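Local structure of intimin (Escherichia coli O127:H6 str. E2348/69, 6TQD) at residues Arg45-Gln50 against Asn75-Thr80; Gln50-Gly55 against Asp61-Leu66; Thr113-Asp118 against Val186-Ala191. The protein is a bacterial adhesin whose extracellular passenger, built in part from Ig-like domains held in an extended conformation, probably helps the pathogen attach to host cells. All coordinates share one frame; numbering follows the deposited sequence.

Contact 1: residues Arg45-Gln50 against Asn75-Thr80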
loop_
_atom_site.group_PDB
_atom_site.type_symbol
_atom_site.label_atom_id
_atom_site.label_comp_id
_atom_site.label_asym_id
_atom_site.label_seq_id
_atom_site.Cartn_x
_atom_site.Cartn_y
_atom_site.Cartn_z
ATOM N N ARG A 45 10.809 13.328 2.400
ATOM C CA ARG A 45 11.403 13.830 3.635
ATOM C C ARG A 45 10.344 14.224 4.654
ATOM O O ARG A 45 10.618 14.193 5.854
ATOM C CB ARG A 45 12.358 14.983 3.346
ATOM C CG ARG A 45 13.522 14.536 2.507
ATOM C CD ARG A 45 14.654 15.535 2.455
ATOM N NE ARG A 45 15.659 15.039 1.518
ATOM C CZ ARG A 45 16.818 14.472 1.854
ATOM N NH1 ARG A 45 17.187 14.358 3.125
ATOM N NH2 ARG A 45 17.627 14.043 0.896
ATOM N N SER A 46 9.151 14.601 4.196
ATOM C CA SER A 46 8.068 14.916 5.121
ATOM C C SER A 46 7.812 13.762 6.076
ATOM O O SER A 46 7.359 13.976 7.210
ATOM C CB SER A 46 6.791 15.227 4.339
ATOM O OG SER A 46 6.213 14.037 3.826
ATOM N N GLN A 47 8.092 12.534 5.641
ATOM C CA GLN A 47 7.865 11.346 6.454
ATOM C C GLN A 47 9.149 10.587 6.774
ATOM O O GLN A 47 9.089 9.435 7.212
ATOM C CB GLN A 47 6.821 10.442 5.788
ATOM C CG GLN A 47 5.404 10.965 5.901
ATOM C CD GLN A 47 4.962 11.020 7.347
ATOM O OE1 GLN A 47 5.444 10.249 8.178
ATOM N NE2 GLN A 47 4.070 11.948 7.662
ATOM N N GLY A 48 10.310 11.221 6.604
ATOM C CA GLY A 48 11.562 10.631 7.018
ATOM C C GLY A 48 12.241 9.737 6.004
ATOM O O GLY A 48 13.228 9.079 6.351
ATOM N N GLY A 49 11.744 9.679 4.775
ATOM C CA GLY A 49 12.438 8.986 3.711
ATOM C C GLY A 49 13.301 9.958 2.937
ATOM O O GLY A 49 13.365 11.148 3.239
ATOM N N GLN A 50 13.982 9.436 1.918
ATOM C CA GLN A 50 14.863 10.292 1.141
ATOM C C GLN A 50 15.309 9.564 -0.109
ATOM O O GLN A 50 15.227 8.340 -0.211
ATOM C CB GLN A 50 16.096 10.700 1.950
ATOM C CG GLN A 50 17.000 9.544 2.298
ATOM C CD GLN A 50 18.188 9.975 3.126
ATOM O OE1 GLN A 50 19.126 10.584 2.608
ATOM N NE2 GLN A 50 18.171 9.644 4.411
ATOM N N ASN A 75 0.565 7.468 1.779
ATOM C CA ASN A 75 1.648 6.528 1.482
ATOM C C ASN A 75 2.090 6.570 0.023
ATOM O O ASN A 75 2.724 5.635 -0.452
ATOM C CB ASN A 75 1.296 5.112 1.937
ATOM C CG ASN A 75 1.101 5.042 3.420
ATOM O OD1 ASN A 75 2.040 5.272 4.191
ATOM N ND2 ASN A 75 -0.136 4.765 3.851
ATOM N N VAL A 76 1.756 7.649 -0.686
ATOM C CA VAL A 76 2.219 7.899 -2.041
ATOM C C VAL A 76 3.035 9.182 -2.023
ATOM O O VAL A 76 2.590 10.196 -1.479
ATOM C CB VAL A 76 1.041 8.015 -3.024
ATOM C CG1 VAL A 76 1.543 8.276 -4.421
ATOM C CG2 VAL A 76 0.219 6.743 -3.014
ATOM N N TYR A 77 4.225 9.138 -2.612
ATOM C CA TYR A 77 5.162 10.250 -2.561
ATOM C C TYR A 77 5.624 10.556 -3.974
ATOM O O TYR A 77 6.143 9.672 -4.657
ATOM C CB TYR A 77 6.357 9.909 -1.667
ATOM C CG TYR A 77 5.918 9.535 -0.278
ATOM C CD1 TYR A 77 5.691 10.510 0.678
ATOM C CD2 TYR A 77 5.691 8.217 0.054
ATOM C CE1 TYR A 77 5.260 10.180 1.945
ATOM C CE2 TYR A 77 5.264 7.870 1.329
ATOM C CZ TYR A 77 5.057 8.853 2.261
ATOM O OH TYR A 77 4.621 8.527 3.522
ATOM N N LYS A 78 5.436 11.797 -4.406
ATOM C CA LYS A 78 5.810 12.228 -5.746
ATOM C C LYS A 78 7.097 13.027 -5.618
ATOM O O LYS A 78 7.148 14.014 -4.869
ATOM C CB LYS A 78 4.720 13.109 -6.356
ATOM C CG LYS A 78 3.353 12.443 -6.474
ATOM C CD LYS A 78 3.202 11.579 -7.697
ATOM C CE LYS A 78 1.793 10.998 -7.784
ATOM N NZ LYS A 78 1.635 10.065 -8.935
ATOM N N VAL A 79 8.147 12.589 -6.321
ATOM C CA VAL A 79 9.438 13.260 -6.309
ATOM C C VAL A 79 9.837 13.516 -7.761
ATOM O O VAL A 79 9.296 12.915 -8.691
ATOM C CB VAL A 79 10.526 12.434 -5.594
ATOM C CG1 VAL A 79 10.089 12.084 -4.175
ATOM C CG2 VAL A 79 10.825 11.162 -6.378
ATOM N N THR A 80 10.795 14.428 -7.956
ATOM C CA THR A 80 11.197 14.805 -9.296
ATOM C C THR A 80 12.716 14.782 -9.431
ATOM O O THR A 80 13.446 15.099 -8.491
ATOM C CB THR A 80 10.669 16.190 -9.719
ATOM O OG1 THR A 80 10.964 17.152 -8.705
ATOM C CG2 THR A 80 9.170 16.133 -9.965
#
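The edge of the Y77 ring meets the turn R45-G48, where the aliphatic part of Q47 lies against the phenol end. The contact is van der Waals packing throughout. Q47 CG comes to 3.5 Å from Y77 OH and Q47 CB to 3.7 Å from the same oxygen, while Q47 CG is also 4.0 Å from Y77 CE1. The two side chains cross at about a right angle. A bend about the CB-CG bond of Q47 (chi2 -64°) carries its amide away from the strand, with the amide plane turned 45° from the ring. S46, modelled in two conformers, adds a marginal approach in one of them, OG lying 4.4 Å from Y77 CE1. In this conformer the hydroxyl is hydrogen-bonded to A43 O in helix 42-45.

Backbone hydrogen bonds shape the turn that presents these groups. A type I turn from R45 to G48 is closed by G48 N to R45 O at 3.1 Å; together with G49 N to L44 O it makes a Schellman motif ending helix 42-45, where D41 forms a salt bridge with R45. G48 suits its place because phi is positive (87°), where a CB would press on the carbonyl oxygen of Q47.

L44, P67 and V100 also pack on Y77, so the tyrosine is buried beneath an exposed turn. The chemistry implies a small, directionless contact, in which the methylenes of a surface glutamine shelter an aromatic edge while its amide turns aside.

Contact 2: residues Gln50-Gly55 against Asp61-Leu66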
loop_
_atom_site.group_PDB
_atom_site.type_symbol
_atom_site.label_atom_id
_atom_site.label_comp_id
_atom_site.label_asym_id
_atom_site.label_seq_id
_atom_site.Cartn_x
_atom_site.Cartn_y
_atom_site.Cartn_z
ATOM N N GLN A 50 13.982 9.436 1.918
ATOM C CA GLN A 50 14.863 10.292 1.141
ATOM C C GLN A 50 15.309 9.564 -0.109
ATOM O O GLN A 50 15.227 8.340 -0.211
ATOM C CB GLN A 50 16.096 10.700 1.950
ATOM C CG GLN A 50 17.000 9.544 2.298
ATOM C CD GLN A 50 18.188 9.975 3.126
ATOM O OE1 GLN A 50 19.126 10.584 2.608
ATOM N NE2 GLN A 50 18.171 9.644 4.411
ATOM N N ILE A 51 15.804 10.341 -1.065
ATOM C CA ILE A 51 16.544 9.820 -2.205
ATOM C C ILE A 51 18.002 10.184 -2.018
ATOM O O ILE A 51 18.329 11.333 -1.694
ATOM C CB ILE A 51 15.989 10.349 -3.534
ATOM C CG1 ILE A 51 14.774 9.512 -3.910
ATOM C CG2 ILE A 51 17.064 10.293 -4.614
ATOM C CD1 ILE A 51 13.835 10.195 -4.813
ATOM N N GLN A 52 18.877 9.200 -2.206
ATOM C CA GLN A 52 20.295 9.372 -1.971
ATOM C C GLN A 52 21.074 8.628 -3.041
ATOM O O GLN A 52 20.596 7.643 -3.611
ATOM C CB GLN A 52 20.739 8.831 -0.606
ATOM C CG GLN A 52 20.379 7.383 -0.400
ATOM C CD GLN A 52 20.866 6.845 0.943
ATOM O OE1 GLN A 52 21.497 5.798 1.001
ATOM N NE2 GLN A 52 20.664 7.618 1.999
ATOM N N HIS A 53 22.283 9.113 -3.313
ATOM C CA HIS A 53 23.189 8.381 -4.171
ATOM C C HIS A 53 23.493 7.022 -3.555
ATOM O O HIS A 53 23.645 6.892 -2.336
ATOM C CB HIS A 53 24.475 9.191 -4.338
ATOM C CG HIS A 53 25.249 8.842 -5.568
ATOM N ND1 HIS A 53 26.239 7.883 -5.576
ATOM C CD2 HIS A 53 25.175 9.319 -6.836
ATOM C CE1 HIS A 53 26.746 7.785 -6.793
ATOM N NE2 HIS A 53 26.121 8.646 -7.575
ATOM N N SER A 54 23.551 5.993 -4.405
ATOM C CA SER A 54 23.785 4.636 -3.918
ATOM C C SER A 54 25.207 4.421 -3.419
ATOM O O SER A 54 25.480 3.379 -2.816
ATOM C CB SER A 54 23.484 3.621 -5.025
ATOM O OG SER A 54 22.157 3.762 -5.506
ATOM N N GLY A 55 26.107 5.371 -3.651
ATOM C CA GLY A 55 27.481 5.255 -3.210
ATOM C C GLY A 55 28.429 4.688 -4.237
ATOM O O GLY A 55 29.626 4.547 -3.946
ATOM N N ASP A 61 23.295 6.796 -10.310
ATOM C CA ASP A 61 22.955 5.652 -9.463
ATOM C C ASP A 61 22.365 6.164 -8.155
ATOM O O ASP A 61 23.097 6.561 -7.243
ATOM C CB ASP A 61 24.191 4.794 -9.208
ATOM C CG ASP A 61 23.873 3.521 -8.448
ATOM O OD1 ASP A 61 22.676 3.193 -8.307
ATOM O OD2 ASP A 61 24.822 2.852 -7.986
ATOM N N TYR A 62 21.036 6.129 -8.058
ATOM C CA TYR A 62 20.313 6.628 -6.903
ATOM C C TYR A 62 19.375 5.558 -6.365
ATOM O O TYR A 62 19.015 4.607 -7.060
ATOM C CB TYR A 62 19.503 7.881 -7.275
ATOM C CG TYR A 62 20.392 9.084 -7.391
ATOM C CD1 TYR A 62 21.035 9.387 -8.589
ATOM C CD2 TYR A 62 20.613 9.901 -6.306
ATOM C CE1 TYR A 62 21.873 10.479 -8.679
ATOM C CE2 TYR A 62 21.417 10.993 -6.388
ATOM C CZ TYR A 62 22.067 11.270 -7.578
ATOM O OH TYR A 62 22.881 12.373 -7.652
ATOM N N GLN A 63 18.994 5.734 -5.113
ATOM C CA GLN A 63 18.071 4.825 -4.449
ATOM C C GLN A 63 17.170 5.631 -3.531
ATOM O O GLN A 63 17.533 6.713 -3.060
ATOM C CB GLN A 63 18.821 3.775 -3.626
ATOM C CG GLN A 63 19.647 4.344 -2.491
ATOM C CD GLN A 63 20.698 3.361 -1.981
ATOM O OE1 GLN A 63 20.934 2.312 -2.582
ATOM N NE2 GLN A 63 21.304 3.692 -0.852
ATOM N N ALA A 64 15.994 5.087 -3.268
ATOM C CA ALA A 64 15.046 5.696 -2.357
ATOM C C ALA A 64 15.027 4.888 -1.070
ATOM O O ALA A 64 14.962 3.654 -1.115
ATOM C CB ALA A 64 13.647 5.731 -2.971
ATOM N N ILE A 65 15.119 5.583 0.055
ATOM C CA ILE A 65 14.874 5.018 1.377
ATOM C C ILE A 65 13.427 5.348 1.710
ATOM O O ILE A 65 13.066 6.516 1.858
ATOM C CB ILE A 65 15.830 5.591 2.425
ATOM C CG1 ILE A 65 17.286 5.496 1.947
ATOM C CG2 ILE A 65 15.625 4.869 3.756
ATOM C CD1 ILE A 65 17.699 4.134 1.454
ATOM N N LEU A 66 12.592 4.318 1.814
ATOM C CA LEU A 66 11.166 4.539 1.986
ATOM C C LEU A 66 10.835 4.841 3.444
ATOM O O LEU A 66 11.439 4.260 4.353
ATOM C CB LEU A 66 10.398 3.305 1.522
ATOM C CG LEU A 66 10.054 3.284 0.023
ATOM C CD1 LEU A 66 11.289 3.479 -0.834
ATOM C CD2 LEU A 66 9.332 2.007 -0.373
#
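Q52 and Q63 pair both by backbone and by side chain. Their main chains exchange two bonds as an antiparallel hydrogen-bonded pair: Q52 N gives to Q63 O at 3.0 Å, and Q63 N to Q52 O at 2.9 Å. On the face that carries both side chains, Q63 NE2 donates to Q52 OE1 at 2.8 Å; the acceptor lies in the amide plane of Q63, and the two amide planes are 24° apart. The Q52 amide lies beside I65 CG1, and its NE2 has a weak bond to Q50 OE1.

Q50 and I65 form the next hydrogen-bonded pair, I65 N to Q50 O at 2.8 Å and Q50 N to I65 O at 3.1 Å. Past the other end of the strands, S54 N reaches D61 O at 2.9 Å, almost straight (176°). The S54 hydroxyl has weak candidate acceptors in D61 OD1, Q63 OE1 and D61 O.

That same D61 O lies over the centre of one face of H53, whose edge meets the face of Y62 in a T-shaped stack, centroids 5.1 Å apart. H53 ND1 accepts G55 N and its NE2 bonds S58 O; in one conformer D61 OD2 bonds S56 OG.

The hairpin forms one side of a four-stranded antiparallel sheet: 50-53 is its edge strand, and 62-65 bonds onward to 21-30. Glutamines suit the partly exposed face, where they bond each other; apolar I51 and A64 face inward, toward W39, L44 and I98.

Contact 3: residues Thr113-Asp118 against Val186-Ala191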
loop_
_atom_site.group_PDB
_atom_site.type_symbol
_atom_site.label_atom_id
_atom_site.label_comp_id
_atom_site.label_asym_id
_atom_site.label_seq_id
_atom_site.Cartn_x
_atom_site.Cartn_y
_atom_site.Cartn_z
ATOM N N THR A 113 -5.969 -5.041 2.140
ATOM C CA THR A 113 -5.085 -4.167 2.904
ATOM C C THR A 113 -5.663 -3.743 4.246
ATOM O O THR A 113 -4.902 -3.349 5.133
ATOM C CB THR A 113 -4.748 -2.900 2.104
ATOM O OG1 THR A 113 -5.961 -2.219 1.751
ATOM C CG2 THR A 113 -3.988 -3.245 0.840
ATOM N N ASP A 114 -6.979 -3.784 4.398
ATOM C CA ASP A 114 -7.640 -3.337 5.613
ATOM C C ASP A 114 -8.879 -4.201 5.794
ATOM O O ASP A 114 -9.547 -4.545 4.813
ATOM C CB ASP A 114 -8.069 -1.874 5.504
ATOM C CG ASP A 114 -6.905 -0.942 5.248
ATOM O OD1 ASP A 114 -6.238 -0.533 6.220
ATOM O OD2 ASP A 114 -6.660 -0.620 4.066
ATOM N N PHE A 115 -9.191 -4.542 7.044
ATOM C CA PHE A 115 -10.401 -5.308 7.342
ATOM C C PHE A 115 -10.859 -4.846 8.724
ATOM O O PHE A 115 -10.247 -5.207 9.736
ATOM C CB PHE A 115 -10.134 -6.807 7.308
ATOM C CG PHE A 115 -11.377 -7.653 7.364
ATOM C CD1 PHE A 115 -12.488 -7.324 6.599
ATOM C CD2 PHE A 115 -11.425 -8.792 8.149
ATOM C CE1 PHE A 115 -13.626 -8.107 6.634
ATOM C CE2 PHE A 115 -12.564 -9.574 8.192
ATOM C CZ PHE A 115 -13.665 -9.231 7.428
ATOM N N THR A 116 -11.914 -4.037 8.747
ATOM C CA THR A 116 -12.335 -3.345 9.954
ATOM C C THR A 116 -13.828 -3.538 10.173
ATOM O O THR A 116 -14.593 -3.775 9.234
ATOM C CB THR A 116 -12.048 -1.838 9.856
ATOM O OG1 THR A 116 -12.719 -1.284 8.718
ATOM C CG2 THR A 116 -10.555 -1.593 9.706
ATOM N N ALA A 117 -14.226 -3.425 11.429
ATOM C CA ALA A 117 -15.621 -3.534 11.833
ATOM C C ALA A 117 -16.167 -2.172 12.245
ATOM O O ALA A 117 -15.426 -1.298 12.707
ATOM C CB ALA A 117 -15.756 -4.517 12.996
ATOM N N ASP A 118 -17.476 -1.999 12.077
ATOM C CA ASP A 118 -18.107 -0.744 12.449
ATOM C C ASP A 118 -18.322 -0.608 13.950
ATOM O O ASP A 118 -18.620 0.496 14.419
ATOM C CB ASP A 118 -19.441 -0.548 11.713
ATOM C CG ASP A 118 -20.521 -1.510 12.167
ATOM O OD1 ASP A 118 -20.187 -2.592 12.686
ATOM O OD2 ASP A 118 -21.719 -1.157 12.020
ATOM N N VAL A 186 -12.578 -12.359 12.860
ATOM C CA VAL A 186 -12.966 -12.665 11.492
ATOM C C VAL A 186 -11.809 -12.286 10.581
ATOM O O VAL A 186 -11.067 -11.343 10.868
ATOM C CB VAL A 186 -14.231 -11.883 11.084
ATOM C CG1 VAL A 186 -14.667 -12.277 9.699
ATOM C CG2 VAL A 186 -15.353 -12.119 12.097
ATOM N N SER A 187 -11.651 -13.033 9.482
ATOM C CA SER A 187 -10.585 -12.778 8.521
ATOM C C SER A 187 -11.156 -12.595 7.123
ATOM O O SER A 187 -12.265 -13.041 6.805
ATOM C CB SER A 187 -9.587 -13.941 8.492
ATOM O OG SER A 187 -10.172 -15.076 7.881
ATOM N N ALA A 188 -10.353 -11.936 6.277
ATOM C CA ALA A 188 -10.673 -11.677 4.881
ATOM C C ALA A 188 -9.473 -12.047 4.010
ATOM O O ALA A 188 -8.330 -11.788 4.382
ATOM C CB ALA A 188 -10.983 -10.179 4.682
ATOM N N LYS A 189 -9.749 -12.622 2.844
ATOM C CA LYS A 189 -8.673 -13.079 1.972
ATOM C C LYS A 189 -9.091 -13.002 0.513
ATOM O O LYS A 189 -10.253 -13.222 0.164
ATOM C CB LYS A 189 -8.277 -14.520 2.327
ATOM C CG LYS A 189 -7.006 -15.023 1.634
ATOM C CD LYS A 189 -6.691 -16.469 1.984
ATOM C CE LYS A 189 -5.485 -17.000 1.219
ATOM N NZ LYS A 189 -5.727 -17.122 -0.252
ATOM N N THR A 190 -8.120 -12.684 -0.345
ATOM C CA THR A 190 -8.273 -12.791 -1.788
ATOM C C THR A 190 -7.383 -13.914 -2.313
ATOM O O THR A 190 -6.462 -14.396 -1.632
ATOM C CB THR A 190 -7.910 -11.475 -2.486
ATOM O OG1 THR A 190 -6.560 -11.138 -2.155
ATOM C CG2 THR A 190 -8.851 -10.365 -2.072
ATOM N N ALA A 191 -7.645 -14.305 -3.562
ATOM C CA ALA A 191 -7.036 -15.513 -4.123
ATOM C C ALA A 191 -5.506 -15.470 -4.116
ATOM O O ALA A 191 -4.866 -16.493 -3.850
ATOM C CB ALA A 191 -7.541 -15.731 -5.556
#
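The phenyl ring of F115 has the methyl of A188 centred over one face, a CH-pi contact in which A188 CB stands 3.6 Å from the ring centroid, only 6° off the normal. At the ring's edge, near its plane, comes the carbonyl of V186, with V186 O 3.5 Å from F115 CE2. The carbonyl carbon of S187 approaches obliquely, S187 C being 3.5 Å from F115 CE2. The ring of Y132 also meets this phenyl, their planes about 35° apart.

The rest is apolar packing: V186 CG1 touches F115 CE2 at 3.7 Å. F115 points at the facing strand. Alanine suits position 188, since its lone methyl lets the backbone come close to the ring face, while the branched V186 fills in beside the rim. S187 points away between these two inward residues, as the alternation of a strand requires.

Facing strands 113-117 and 186-189 run 149° apart, with axes 8.0 Å from each other at closest approach, too far for backbone pairing. They belong to the two sheets of the bacterial Ig-like sandwich: 111-117 pairs with 130-138, whereas 182-189 lies between 147-154 and 197-205, which bring F150 and V148 onto A188 and A199 onto F115.

Overall arrangement
Contacts 1 and 2 belong to the same N-terminal part of the chain, their centres about 12 Å apart, and share Q50, where the turn of contact 1 becomes the first strand of the hairpin. The hairpin of contact 2 falls between the two segments of contact 1 in sequence, and strand 62-65 is followed by 76-85 in the facing sheet. In one conformer of I51, its CD1 lies against V79 CG2, joining the two contacts. The side chain of I51 is about 13 Å from the bound sodium ion. Contact 3 lies in the Ig-like domain that follows in the chain, its centre about 28 Å from that of contact 1 and about 34 Å from that of contact 2, without touching either, consistent with an extended arrangement of domains.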